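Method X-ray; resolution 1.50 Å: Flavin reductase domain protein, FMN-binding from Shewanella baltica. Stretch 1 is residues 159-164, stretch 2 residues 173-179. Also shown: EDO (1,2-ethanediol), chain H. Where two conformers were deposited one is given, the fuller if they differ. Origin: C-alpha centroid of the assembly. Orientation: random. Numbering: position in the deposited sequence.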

# COMPACT_ATOMS: atom_id res chain seq x y z
N ALA A 159 14.39 12.13 -3.64
CA ALA A 159 14.78 11.13 -2.68
C ALA A 159 16.23 11.24 -2.27
O ALA A 159 17.07 11.77 -3.00
CB ALA A 159 14.48 9.69 -3.24
N ASP A 160 16.50 10.68 -1.09
CA ASP A 160 17.86 10.53 -0.55
C ASP A 160 18.57 9.49 -1.41
O ASP A 160 18.20 8.31 -1.38
CB ASP A 160 17.73 10.11 0.91
CG ASP A 160 19.01 9.79 1.57
OD1 ASP A 160 20.07 9.69 0.93
OD2 ASP A 160 18.91 9.62 2.81
N THR A 161 19.64 9.92 -2.08
CA THR A 161 20.33 9.04 -3.00
C THR A 161 21.04 7.86 -2.35
O THR A 161 21.41 6.93 -3.05
CB THR A 161 21.35 9.79 -3.86
OG1 THR A 161 22.33 10.42 -3.02
CG2 THR A 161 20.64 10.85 -4.76
N GLN A 162 21.27 7.91 -1.04
CA GLN A 162 21.83 6.71 -0.38
C GLN A 162 20.82 5.55 -0.32
O GLN A 162 21.24 4.37 -0.27
CB GLN A 162 22.25 7.03 1.03
CG GLN A 162 23.10 5.90 1.62
CD GLN A 162 23.71 6.26 2.94
OE1 GLN A 162 23.11 6.95 3.76
NE2 GLN A 162 24.95 5.74 3.17
N VAL A 163 19.52 5.87 -0.36
CA VAL A 163 18.54 4.78 -0.25
C VAL A 163 17.70 4.59 -1.51
O VAL A 163 17.24 3.51 -1.73
CB VAL A 163 17.74 4.91 1.03
CG1 VAL A 163 16.87 6.12 0.96
CG2 VAL A 163 16.95 3.66 1.32
N PHE A 164 17.55 5.62 -2.37
CA PHE A 164 16.85 5.47 -3.64
C PHE A 164 17.62 6.28 -4.66
O PHE A 164 17.86 7.48 -4.48
CB PHE A 164 15.42 5.97 -3.55
CG PHE A 164 14.61 5.74 -4.80
CD1 PHE A 164 14.64 6.63 -5.86
CD2 PHE A 164 13.81 4.62 -4.92
CE1 PHE A 164 13.88 6.40 -7.00
CE2 PHE A 164 13.05 4.39 -6.03
CZ PHE A 164 13.07 5.28 -7.08
N THR A 173 21.87 -2.01 0.72
CA THR A 173 23.15 -1.34 0.91
C THR A 173 23.12 -0.09 1.73
O THR A 173 24.16 0.29 2.26
CB THR A 173 23.85 -1.08 -0.46
OG1 THR A 173 23.00 -0.29 -1.30
CG2 THR A 173 24.17 -2.39 -1.14
N ALA A 174 21.96 0.54 1.91
CA ALA A 174 21.85 1.73 2.72
C ALA A 174 21.90 1.36 4.20
O ALA A 174 21.65 0.21 4.56
CB ALA A 174 20.50 2.45 2.43
N PRO A 175 22.16 2.34 5.08
CA PRO A 175 22.08 2.06 6.51
C PRO A 175 20.73 1.47 6.91
O PRO A 175 19.71 1.85 6.37
CB PRO A 175 22.26 3.43 7.15
CG PRO A 175 23.07 4.16 6.18
CD PRO A 175 22.59 3.72 4.85
N ALA A 176 20.75 0.53 7.85
CA ALA A 176 19.54 -0.13 8.30
C ALA A 176 18.46 0.85 8.78
O ALA A 176 17.28 0.60 8.57
CB ALA A 176 19.86 -1.12 9.42
N ASP A 177 18.86 1.96 9.40
CA ASP A 177 17.87 2.92 9.91
C ASP A 177 17.19 3.75 8.82
O ASP A 177 16.36 4.58 9.17
CB ASP A 177 18.37 3.75 11.08
CG ASP A 177 19.39 4.75 10.72
OD1 ASP A 177 19.76 4.92 9.54
OD2 ASP A 177 19.83 5.43 11.71
N LYS A 178 17.54 3.54 7.55
CA LYS A 178 16.82 4.22 6.46
C LYS A 178 15.72 3.36 5.85
O LYS A 178 14.99 3.81 4.97
CB LYS A 178 17.78 4.72 5.39
CG LYS A 178 18.72 5.82 5.91
CD LYS A 178 19.43 6.55 4.78
CE LYS A 178 20.25 7.65 5.31
NZ LYS A 178 20.94 8.47 4.24
N ARG A 179 15.56 2.13 6.33
CA ARG A 179 14.47 1.29 5.83
C ARG A 179 13.10 1.94 6.08
O ARG A 179 12.90 2.70 7.04
CB ARG A 179 14.55 -0.11 6.44
CG ARG A 179 15.65 -0.94 5.82
CD ARG A 179 16.03 -2.21 6.53
NE ARG A 179 17.11 -2.84 5.78
CZ ARG A 179 16.93 -3.59 4.69
NH1 ARG A 179 15.72 -3.83 4.25
NH2 ARG A 179 17.96 -4.11 4.03
C1 EDO H . 18.73 8.94 9.77
O1 EDO H . 17.83 8.04 9.06
C2 EDO H . 18.93 8.39 11.19
O2 EDO H . 20.24 8.09 11.64
O HOH W 1 23.16 2.69 -0.96

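A single lysine amine ties the two stretches together: Lys 178 NZ donates to Asp 160 OD2 at 2.7 Å and to Gln 162 OE1, also at 2.7 Å, so that one cationic group spans two acceptors from the same turn of chain. The first of these bonds is also a salt bridge, pairing the ammonium with a carboxylate that is buried; the second uses the neutral amide oxygen of Gln 162. To reach both, the Lys 178 side chain leaves the backbone in the m rotamer and then runs fully extended, with chi2, chi3 and chi4 all t. Its NZ is further hydrogen-bonded elsewhere in the structure.

The Asp 160 carboxylate is braced by the turn of stretch 1. The strand ends at Asp 160, and the chain then turns back on itself, with Asp 160 O accepting from both Val 163 N (3.0 Å) and Phe 164 N (2.9 Å). The carboxylate takes part as well: Asp 160 OD1 accepts from Gln 162 N at 2.9 Å, which leaves OD2 for the lysine. One side chain thus braces its own turn and anchors the neighbouring stretch.

Stretch 2 makes no direct backbone-to-backbone hydrogen bond with stretch 1. It approaches as a loop, closest in register where the CA atoms of Val 163 and Ala 174 lie 5.4 Å apart, and then enters a short 3-10 segment at residues 176-178. There Lys 178 N donates to Pro 175 O at 3.0 Å, a bond that closes the turn from which the lysine side chain extends.

Beside the polar cluster lies a small apolar contact. Val 163 CG2 meets Ala 174 CB at 3.9 Å, a van der Waals separation between two buried residues whose CA-to-CB bonds each point toward the opposing stretch. The short alanine side chain also sits 3.4 Å from the backbone oxygen of Gln 162, measured from Ala 174 CB to Gln 162 O. The Gln 162 side chain, t at chi1 and chi2, packs against one corner of the proline, its CD 3.4 Å from Pro 175 CD, and presents OE1 to the lysine.

Water 1 adds an indirect link, donating to Gln 162 O at 2.6 Å and hydrogen-bonding to Thr 173 OG1 at 3.0 Å. Thr 173 is thereby joined to stretch 1 although its side chain makes no direct contact. In all, the two stretches bury 293 Å², with Lys 178 and Gln 162 the residues most covered.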